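Local coordinates for DNA-entry nuclease (Competence-specific nuclease) (Streptococcus agalactiae ILRI112, PDB 4QGO), which probably cleaves DNA as a non-specific endonuclease of the His-Me finger clan, and counts among the virulence factors of the bacterium, at residues L70-R75 with K162-N167; W90-W95 with V135-A140; Y172-L177 with M189-K194. The protein carries 1 engineered substitution. One frame throughout, in Å; residues are numbered along the deposited sequence.

Contact 1 of 3, residues L70-R75 with K162-N167; sequences LDRTIR and KAVDQN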
loop_
_atom_site.group_PDB
_atom_site.type_symbol
_atom_site.label_atom_id
_atom_site.label_comp_id
_atom_site.label_asym_id
_atom_site.label_seq_id
_atom_site.Cartn_x
_atom_site.Cartn_y
_atom_site.Cartn_z
ATOM N N LEU A 70 -1.344 0.361 15.749
ATOM C CA LEU A 70 -2.610 1.058 15.629
ATOM C C LEU A 70 -3.571 0.667 16.732
ATOM O O LEU A 70 -3.702 -0.504 17.071
ATOM C CB LEU A 70 -3.254 0.747 14.273
ATOM C CG LEU A 70 -2.443 1.058 13.008
ATOM C CD1 LEU A 70 -3.153 0.522 11.760
ATOM C CD2 LEU A 70 -2.185 2.554 12.871
ATOM N N ASP A 71 -4.250 1.666 17.282
ATOM C CA ASP A 71 -5.350 1.426 18.203
ATOM C C ASP A 71 -6.249 2.661 18.217
ATOM O O ASP A 71 -6.017 3.622 17.465
ATOM C CB ASP A 71 -4.860 1.023 19.613
ATOM C CG ASP A 71 -4.063 2.118 20.313
ATOM O OD1 ASP A 71 -4.327 3.321 20.098
ATOM O OD2 ASP A 71 -3.166 1.771 21.110
ATOM N N ARG A 72 -7.271 2.642 19.059
ATOM C CA ARG A 72 -8.251 3.721 19.045
ATOM C C ARG A 72 -7.708 5.073 19.471
ATOM O O ARG A 72 -8.359 6.090 19.234
ATOM C CB ARG A 72 -9.477 3.350 19.879
ATOM C CG ARG A 72 -10.403 2.399 19.149
ATOM C CD ARG A 72 -11.726 2.255 19.855
ATOM N NE ARG A 72 -12.772 3.048 19.222
ATOM C CZ ARG A 72 -14.055 2.704 19.202
ATOM N NH1 ARG A 72 -14.452 1.575 19.780
ATOM N NH2 ARG A 72 -14.941 3.485 18.602
ATOM N N THR A 73 -6.531 5.102 20.096
ATOM C CA THR A 73 -5.952 6.381 20.510
ATOM C C THR A 73 -5.425 7.229 19.354
ATOM O O THR A 73 -5.244 8.436 19.512
ATOM C CB THR A 73 -4.831 6.236 21.576
ATOM O OG1 THR A 73 -3.655 5.666 20.979
ATOM C CG2 THR A 73 -5.296 5.376 22.755
ATOM N N ILE A 74 -5.161 6.617 18.198
ATOM C CA ILE A 74 -4.686 7.386 17.047
ATOM C C ILE A 74 -5.600 7.289 15.826
ATOM O O ILE A 74 -5.359 7.935 14.809
ATOM C CB ILE A 74 -3.221 7.055 16.665
ATOM C CG1 ILE A 74 -3.070 5.602 16.207
ATOM C CG2 ILE A 74 -2.295 7.350 17.837
ATOM C CD1 ILE A 74 -1.693 5.311 15.614
ATOM N N ARG A 75 -6.660 6.495 15.951
ATOM C CA ARG A 75 -7.706 6.396 14.953
ATOM C C ARG A 75 -8.349 7.759 14.719
ATOM O O ARG A 75 -8.630 8.497 15.670
ATOM C CB ARG A 75 -8.750 5.389 15.446
ATOM C CG ARG A 75 -9.937 5.180 14.530
ATOM C CD ARG A 75 -9.660 4.236 13.362
ATOM N NE ARG A 75 -10.940 3.855 12.765
ATOM C CZ ARG A 75 -11.588 4.559 11.842
ATOM N NH1 ARG A 75 -11.067 5.674 11.340
ATOM N NH2 ARG A 75 -12.772 4.131 11.412
ATOM N N LYS A 162 -11.729 -1.807 10.567
ATOM C CA LYS A 162 -12.796 -2.503 11.277
ATOM C C LYS A 162 -12.274 -3.187 12.539
ATOM O O LYS A 162 -12.955 -3.201 13.568
ATOM C CB LYS A 162 -13.517 -3.481 10.348
ATOM C CG LYS A 162 -14.389 -2.756 9.331
ATOM C CD LYS A 162 -14.945 -3.683 8.268
ATOM C CE LYS A 162 -15.756 -2.890 7.247
ATOM N NZ LYS A 162 -16.430 -3.783 6.263
ATOM N N ALA A 163 -11.060 -3.729 12.469
ATOM C CA ALA A 163 -10.429 -4.348 13.630
ATOM C C ALA A 163 -10.174 -3.328 14.736
ATOM O O ALA A 163 -10.496 -3.562 15.911
ATOM C CB ALA A 163 -9.127 -5.030 13.210
ATOM N N VAL A 164 -9.582 -2.196 14.372
ATOM C CA VAL A 164 -9.331 -1.143 15.349
ATOM C C VAL A 164 -10.652 -0.678 15.962
ATOM O O VAL A 164 -10.718 -0.392 17.166
ATOM C CB VAL A 164 -8.576 0.054 14.715
ATOM C CG1 VAL A 164 -8.603 1.270 15.635
ATOM C CG2 VAL A 164 -7.139 -0.342 14.389
ATOM N N ASP A 165 -11.708 -0.654 15.153
ATOM C CA ASP A 165 -13.006 -0.171 15.620
ATOM C C ASP A 165 -13.674 -1.172 16.566
ATOM O O ASP A 165 -14.639 -0.835 17.263
ATOM C CB ASP A 165 -13.892 0.195 14.427
ATOM C CG ASP A 165 -13.433 1.477 13.743
ATOM O OD1 ASP A 165 -12.578 2.171 14.330
ATOM O OD2 ASP A 165 -13.922 1.801 12.637
ATOM N N GLN A 166 -13.163 -2.399 16.562
ATOM C CA GLN A 166 -13.588 -3.438 17.498
ATOM C C GLN A 166 -12.636 -3.503 18.687
ATOM O O GLN A 166 -12.588 -4.510 19.393
ATOM C CB GLN A 166 -13.640 -4.800 16.806
ATOM C CG GLN A 166 -14.723 -4.943 15.754
ATOM C CD GLN A 166 -14.618 -6.248 14.996
ATOM O OE1 GLN A 166 -13.539 -6.834 14.895
ATOM N NE2 GLN A 166 -15.739 -6.713 14.458
ATOM N N ASN A 167 -11.869 -2.433 18.882
ATOM C CA ASN A 167 -10.941 -2.301 20.009
ATOM C C ASN A 167 -9.728 -3.229 19.952
ATOM O O ASN A 167 -9.164 -3.592 20.981
ATOM C CB ASN A 167 -11.675 -2.459 21.346
ATOM C CG ASN A 167 -12.795 -1.459 21.508
ATOM O OD1 ASN A 167 -12.612 -0.271 21.265
ATOM N ND2 ASN A 167 -13.967 -1.936 21.912
HETATM O O HOH W 1 -8.129 -0.319 19.265
#
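Arg75 reaches from the loop after strand 66-70 to Asp165, near the C-terminal end of helix 153-165. Its CB lies 4.1 Å from Val164 CG1. CG stands anti to the backbone N (chi1 179°) and lies 4.0 Å from Asp165 OD1. The chain then bends at chi2 (80°), and CD passes 3.9 Å from Val164 CG1. NE donates to Asp165 OD1 at 2.8 Å. NH2 donates to the syn lone pair of Asp165 OD2 at 2.9 Å, and this bond is nearly straight (174°). The guanidinium thus grips the carboxylate side-on, one nitrogen to each oxygen, with the two planes nearly coplanar. NH1 bonds to Ala117 O. Asp165 OD1 is also hydrogen-bonded to Tyr77 OH.

Val164 packs beside the bridge: CG1 meets the Arg75 chain and CG2 lies 4.0 Å from Leu70 CB. Nearby, Arg72 NH1 donates to Asn167 OD1 at 3.0 Å, though Asn167 has two conformers, so this bond is doubtful. Asn167 is the C-prime residue of the Schellman motif that ends the helix. Two bonds to one carboxylate fix the rotation of both charged groups, and the nearby positive charge probably favours the ionised form of Asp165.

Contact 2 of 3, residues W90-W95 with V135-A140; sequences WKPLGW and VVTQTA
This is a buried contact between a turn and a strand: the loop segment 90-95 lies against strand 135-139 and is held by one direct hydrogen bond, two waters and apolar packing. Thr137 OG1 donates to Leu93 O at 2.8 Å, approaching from above the carbonyl plane. OG1 is anti to the carbonyl carbon of its own residue (chi1 -64°), which turns it to the loop. Water 2 joins the same carbonyl to Thr137 N. Water 3 accepts from Leu93 N at 3.0 Å and donates to Val135 O.

Pro92 points at the strand. Its CG sits 3.5 Å from Thr137 OG1, and its CB is 4.1 Å from Val135 CG1. Trp90 brings the rim of its ring to Val135: CZ3 is 3.8 Å from Val135 CB, which lies near the ring plane. Trp95 CE3 likewise presents an edge to Thr137 OG1. Pro92 to Trp95 form a type II turn, where Gly94 takes the positive phi that favours glycine.

Strand 135-139 pairs antiparallel with strand 108-112 and runs directly into helix 140-144, with Thr139 at the N-cap. Two such strands beside a helix are consistent with the beta-beta-alpha motif of His-Me finger nucleases.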
loop_
_atom_site.group_PDB
_atom_site.type_symbol
_atom_site.label_atom_id
_atom_site.label_comp_id
_atom_site.label_asym_id
_atom_site.label_seq_id
_atom_site.Cartn_x
_atom_site.Cartn_y
_atom_site.Cartn_z
ATOM N N TRP A 90 1.551 19.645 -4.296
ATOM C CA TRP A 90 2.618 18.654 -4.215
ATOM C C TRP A 90 2.185 17.351 -4.883
ATOM O O TRP A 90 1.046 16.926 -4.736
ATOM C CB TRP A 90 3.008 18.400 -2.752
ATOM C CG TRP A 90 4.144 17.425 -2.597
ATOM C CD1 TRP A 90 5.479 17.712 -2.576
ATOM C CD2 TRP A 90 4.040 16.003 -2.448
ATOM N NE1 TRP A 90 6.211 16.559 -2.430
ATOM C CE2 TRP A 90 5.350 15.495 -2.348
ATOM C CE3 TRP A 90 2.965 15.112 -2.398
ATOM C CZ2 TRP A 90 5.615 14.137 -2.197
ATOM C CZ3 TRP A 90 3.229 13.767 -2.237
ATOM C CH2 TRP A 90 4.543 13.293 -2.142
ATOM N N LYS A 91 3.102 16.732 -5.616
ATOM C CA LYS A 91 2.824 15.442 -6.241
ATOM C C LYS A 91 3.939 14.456 -5.912
ATOM O O LYS A 91 5.104 14.835 -5.843
ATOM C CB LYS A 91 2.714 15.602 -7.760
ATOM C CG LYS A 91 1.520 16.433 -8.225
ATOM C CD LYS A 91 0.193 15.804 -7.801
ATOM C CE LYS A 91 -0.994 16.444 -8.527
ATOM N NZ LYS A 91 -1.123 17.907 -8.250
ATOM N N PRO A 92 3.587 13.176 -5.714
ATOM C CA PRO A 92 4.609 12.169 -5.427
ATOM C C PRO A 92 5.524 11.876 -6.616
ATOM O O PRO A 92 5.284 12.342 -7.747
ATOM C CB PRO A 92 3.783 10.925 -5.042
ATOM C CG PRO A 92 2.478 11.104 -5.767
ATOM C CD PRO A 92 2.225 12.608 -5.770
ATOM N N LEU A 93 6.572 11.103 -6.359
ATOM C CA LEU A 93 7.539 10.742 -7.382
ATOM C C LEU A 93 6.868 9.971 -8.512
ATOM O O LEU A 93 6.039 9.087 -8.258
ATOM C CB LEU A 93 8.659 9.899 -6.771
ATOM C CG LEU A 93 9.477 10.583 -5.680
ATOM C CD1 LEU A 93 10.424 9.586 -5.076
ATOM C CD2 LEU A 93 10.246 11.770 -6.265
ATOM N N GLY A 94 7.216 10.300 -9.758
ATOM C CA GLY A 94 6.689 9.582 -10.910
ATOM C C GLY A 94 5.286 9.973 -11.345
ATOM O O GLY A 94 4.675 9.281 -12.162
ATOM N N TRP A 95 4.763 11.067 -10.801
ATOM C CA TRP A 95 3.379 11.463 -11.078
ATOM C C TRP A 95 3.196 11.983 -12.491
ATOM O O TRP A 95 3.788 13.003 -12.878
ATOM C CB TRP A 95 2.925 12.535 -10.100
ATOM C CG TRP A 95 1.470 12.927 -10.234
ATOM C CD1 TRP A 95 0.949 13.932 -11.009
ATOM C CD2 TRP A 95 0.361 12.334 -9.546
ATOM N NE1 TRP A 95 -0.421 13.985 -10.850
ATOM C CE2 TRP A 95 -0.803 13.020 -9.951
ATOM C CE3 TRP A 95 0.241 11.285 -8.622
ATOM C CZ2 TRP A 95 -2.070 12.693 -9.463
ATOM C CZ3 TRP A 95 -1.021 10.961 -8.136
ATOM C CH2 TRP A 95 -2.158 11.660 -8.559
ATOM N N VAL A 135 3.511 9.081 0.723
ATOM C CA VAL A 135 2.654 9.125 -0.463
ATOM C C VAL A 135 3.414 8.699 -1.706
ATOM O O VAL A 135 4.519 9.185 -1.965
ATOM C CB VAL A 135 2.073 10.540 -0.688
ATOM C CG1 VAL A 135 1.187 10.551 -1.939
ATOM C CG2 VAL A 135 1.297 10.999 0.537
ATOM N N VAL A 136 2.813 7.786 -2.467
ATOM C CA VAL A 136 3.363 7.359 -3.750
ATOM C C VAL A 136 2.347 7.570 -4.863
ATOM O O VAL A 136 1.168 7.850 -4.614
ATOM C CB VAL A 136 3.803 5.876 -3.740
ATOM C CG1 VAL A 136 4.960 5.668 -2.765
ATOM C CG2 VAL A 136 2.620 4.944 -3.396
ATOM N N THR A 137 2.817 7.444 -6.101
ATOM C CA THR A 137 1.936 7.417 -7.256
ATOM C C THR A 137 1.324 6.031 -7.333
ATOM O O THR A 137 2.034 5.054 -7.534
ATOM C CB THR A 137 2.716 7.725 -8.538
ATOM O OG1 THR A 137 3.222 9.063 -8.460
ATOM C CG2 THR A 137 1.826 7.579 -9.777
ATOM N N GLN A 138 0.011 5.944 -7.144
ATOM C CA GLN A 138 -0.655 4.652 -7.069
ATOM C C GLN A 138 -1.803 4.600 -8.063
ATOM O O GLN A 138 -2.559 5.579 -8.219
ATOM C CB GLN A 138 -1.177 4.395 -5.651
ATOM C CG GLN A 138 -1.659 2.954 -5.445
ATOM C CD GLN A 138 -1.987 2.661 -3.998
ATOM O OE1 GLN A 138 -2.429 3.549 -3.261
ATOM N NE2 GLN A 138 -1.770 1.419 -3.575
ATOM N N THR A 139 -1.947 3.470 -8.743
ATOM C CA THR A 139 -3.050 3.377 -9.698
ATOM C C THR A 139 -4.395 3.590 -8.987
ATOM O O THR A 139 -4.564 3.221 -7.814
ATOM C CB THR A 139 -3.068 2.056 -10.484
ATOM O OG1 THR A 139 -3.408 0.974 -9.596
ATOM C CG2 THR A 139 -1.714 1.809 -11.140
ATOM N N ALA A 140 -5.345 4.201 -9.691
ATOM C CA ALA A 140 -6.667 4.408 -9.124
ATOM C C ALA A 140 -7.277 3.083 -8.693
ATOM O O ALA A 140 -7.865 2.998 -7.617
ATOM C CB ALA A 140 -7.577 5.111 -10.125
HETATM O O HOH W 2 5.583 7.068 -6.398
HETATM O O HOH W 3 6.655 9.446 -3.875
#

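Contact 3 of 3, residues Y172-L177 with M189-K194; sequences YRVTPL and MHLEAK. With SO4 (sulfate ion), chain C.
Val174 and Leu191 lie side by side and point the same way, with Val174 CG1 3.8 Å from Leu191 CD2. Met189, which has two conformers, adds in one of them its CE to the same Val174 methyl and its SD to Pro176. Tyr172 sits at the other end of this face. Its ring edge meets Ala193 through CD1, 4.0 Å from Ala193 CB, while Val174 CG2 rests over one ring face. Helix 153-165 covers this side of the sheet, with Val160 against Tyr172 and Tyr156 against Leu191.

The two strands form an antiparallel beta hairpin within the large seven-stranded sheet, between strands 66-70 and 201-207. Arg173 with Glu192 and Thr175 with His190 are the hydrogen-bonded pairs. Tyr172-Ala193, Val174-Leu191 and Pro176-Met189 are the non-hydrogen-bonded ones. Val174 CA also comes 3.2 Å from His190 O in a CA-H...O contact.

The opposite face carries Arg173, Thr175, His190 and Glu192. Arg173 bends at chi3 (59°) and holds Glu192 side-on. NE donates to Glu192 OE2 at 2.9 Å, from above the carboxylate plane. NH2 donates to Glu192 OE1 at 2.9 Å, on the syn side but tilted out of that plane. Glu192 OE1 is also bonded to Thr41 OG1, and Arg173 NH2 to Asn42 OD1. Water 4 lies 2.8 Å from Thr175 OG1 and above one face of the His190 ring, toward its rim; His190 NE2 bonds to Asn203 OD1. Arg173 NH1 donates to sulfate O4 at 2.8 Å; the ion, probably from the crystallisation liquor, also binds Asn67 ND2.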
loop_
_atom_site.group_PDB
_atom_site.type_symbol
_atom_site.label_atom_id
_atom_site.label_comp_id
_atom_site.label_asym_id
_atom_site.label_seq_id
_atom_site.Cartn_x
_atom_site.Cartn_y
_atom_site.Cartn_z
ATOM N N TYR A 172 1.191 -3.052 12.070
ATOM C CA TYR A 172 0.947 -2.802 10.643
ATOM C C TYR A 172 2.244 -2.363 9.982
ATOM O O TYR A 172 2.989 -1.552 10.542
ATOM C CB TYR A 172 -0.093 -1.679 10.536
ATOM C CG TYR A 172 -0.726 -1.385 9.181
ATOM C CD1 TYR A 172 -1.204 -2.402 8.362
ATOM C CD2 TYR A 172 -0.924 -0.070 8.767
ATOM C CE1 TYR A 172 -1.815 -2.109 7.138
ATOM C CE2 TYR A 172 -1.539 0.225 7.558
ATOM C CZ TYR A 172 -1.988 -0.792 6.756
ATOM O OH TYR A 172 -2.604 -0.509 5.547
ATOM N N ARG A 173 2.522 -2.903 8.799
ATOM C CA ARG A 173 3.729 -2.555 8.060
ATOM C C ARG A 173 3.399 -2.465 6.579
ATOM O O ARG A 173 2.846 -3.402 6.006
ATOM C CB ARG A 173 4.849 -3.572 8.314
ATOM C CG ARG A 173 6.188 -3.252 7.623
ATOM C CD ARG A 173 7.339 -4.081 8.218
ATOM N NE ARG A 173 7.115 -5.527 8.113
ATOM C CZ ARG A 173 7.581 -6.431 8.972
ATOM N NH1 ARG A 173 8.308 -6.061 10.030
ATOM N NH2 ARG A 173 7.315 -7.720 8.785
ATOM N N VAL A 174 3.717 -1.321 5.980
ATOM C CA VAL A 174 3.431 -1.074 4.572
ATOM C C VAL A 174 4.723 -0.695 3.857
ATOM O O VAL A 174 5.409 0.255 4.244
ATOM C CB VAL A 174 2.403 0.052 4.409
ATOM C CG1 VAL A 174 2.179 0.350 2.936
ATOM C CG2 VAL A 174 1.077 -0.324 5.093
ATOM N N THR A 175 5.067 -1.458 2.825
ATOM C CA THR A 175 6.344 -1.274 2.149
ATOM C C THR A 175 6.125 -1.182 0.649
ATOM O O THR A 175 5.709 -2.153 0.025
ATOM C CB THR A 175 7.292 -2.446 2.426
ATOM O OG1 THR A 175 7.374 -2.685 3.847
ATOM C CG2 THR A 175 8.691 -2.154 1.889
ATOM N N PRO A 176 6.397 -0.014 0.059
ATOM C CA PRO A 176 6.405 0.060 -1.409
ATOM C C PRO A 176 7.503 -0.845 -1.959
ATOM O O PRO A 176 8.641 -0.805 -1.460
ATOM C CB PRO A 176 6.738 1.530 -1.692
ATOM C CG PRO A 176 6.426 2.265 -0.396
ATOM C CD PRO A 176 6.741 1.272 0.691
ATOM N N LEU A 177 7.163 -1.659 -2.955
ATOM C CA LEU A 177 8.143 -2.550 -3.590
ATOM C C LEU A 177 8.603 -1.942 -4.914
ATOM O O LEU A 177 7.773 -1.647 -5.787
ATOM C CB LEU A 177 7.552 -3.946 -3.808
ATOM C CG LEU A 177 6.983 -4.645 -2.572
ATOM C CD1 LEU A 177 6.509 -6.045 -2.943
ATOM C CD2 LEU A 177 8.015 -4.688 -1.453
ATOM N N MET A 189 2.426 -2.654 -3.606
ATOM C CA MET A 189 2.432 -2.230 -2.217
ATOM C C MET A 189 2.319 -3.452 -1.308
ATOM O O MET A 189 1.344 -4.192 -1.372
ATOM C CB MET A 189 1.295 -1.235 -1.947
ATOM C CG MET A 189 1.410 0.062 -2.738
ATOM S SD MET A 189 2.729 1.143 -2.149
ATOM C CE MET A 189 1.915 1.894 -0.738
ATOM N N HIS A 190 3.325 -3.658 -0.460
ATOM C CA HIS A 190 3.335 -4.791 0.457
ATOM C C HIS A 190 2.636 -4.393 1.756
ATOM O O HIS A 190 3.088 -3.475 2.432
ATOM C CB HIS A 190 4.797 -5.189 0.724
ATOM C CG HIS A 190 4.970 -6.435 1.536
ATOM N ND1 HIS A 190 6.207 -6.826 2.008
ATOM C CD2 HIS A 190 4.093 -7.383 1.942
ATOM C CE1 HIS A 190 6.077 -7.955 2.683
ATOM N NE2 HIS A 190 4.808 -8.319 2.652
ATOM N N LEU A 191 1.529 -5.058 2.093
ATOM C CA LEU A 191 0.797 -4.762 3.328
ATOM C C LEU A 191 0.831 -5.962 4.258
ATOM O O LEU A 191 0.514 -7.071 3.835
ATOM C CB LEU A 191 -0.676 -4.430 3.049
ATOM C CG LEU A 191 -1.028 -3.602 1.816
ATOM C CD1 LEU A 191 -2.534 -3.470 1.707
ATOM C CD2 LEU A 191 -0.382 -2.234 1.902
ATOM N N GLU A 192 1.176 -5.724 5.525
ATOM C CA GLU A 192 1.239 -6.757 6.551
ATOM C C GLU A 192 0.503 -6.255 7.787
ATOM O O GLU A 192 0.677 -5.100 8.195
ATOM C CB GLU A 192 2.691 -7.027 6.919
ATOM C CG GLU A 192 3.531 -7.564 5.781
ATOM C CD GLU A 192 4.977 -7.657 6.181
ATOM O OE1 GLU A 192 5.344 -8.641 6.855
ATOM O OE2 GLU A 192 5.745 -6.734 5.846
ATOM N N ALA A 193 -0.311 -7.114 8.396
ATOM C CA ALA A 193 -1.047 -6.725 9.596
ATOM C C ALA A 193 -1.223 -7.907 10.537
ATOM O O ALA A 193 -1.390 -9.043 10.091
ATOM C CB ALA A 193 -2.409 -6.127 9.238
ATOM N N LYS A 194 -1.210 -7.625 11.838
ATOM C CA LYS A 194 -1.400 -8.656 12.853
ATOM C C LYS A 194 -2.035 -8.001 14.068
ATOM O O LYS A 194 -1.513 -7.016 14.581
ATOM C CB LYS A 194 -0.045 -9.274 13.214
ATOM C CG LYS A 194 -0.072 -10.257 14.373
ATOM C CD LYS A 194 -0.870 -11.488 14.000
ATOM C CE LYS A 194 -0.832 -12.521 15.128
ATOM N NZ LYS A 194 0.563 -12.944 15.438
HETATM S S SO4 C . 10.565 -3.428 11.039
HETATM O O1 SO4 C . 10.588 -2.762 9.746
HETATM O O2 SO4 C . 11.135 -2.560 12.056
HETATM O O3 SO4 C . 11.344 -4.672 10.997
HETATM O O4 SO4 C . 9.194 -3.742 11.416
HETATM O O HOH W 4 5.293 -4.474 4.304
#

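From the N terminus, the chain leaves strand 66-70 and opens contact 1 at once. Contact 2 is nested inside this long loop: 90-95 meets strand 135-139 before helix 153-165 brings 162-167 back to close contact 1. Contact 3 follows in series, as the hairpin of strands 170-177 and 188-195. Contacts 1 and 2 stay apart, about 15 Å between nearest atoms. Contact 3 touches both. Leu70 of contact 1 packs through CD1 on Tyr172 CD2 of contact 3, at 3.8 Å, while Val136 and Gln138 of contact 2 pack on Met189. Contact 1 thus ties the end of helix 153-165 to the loop after strand 66-70, and Met189 links the large sheet to the two-stranded one.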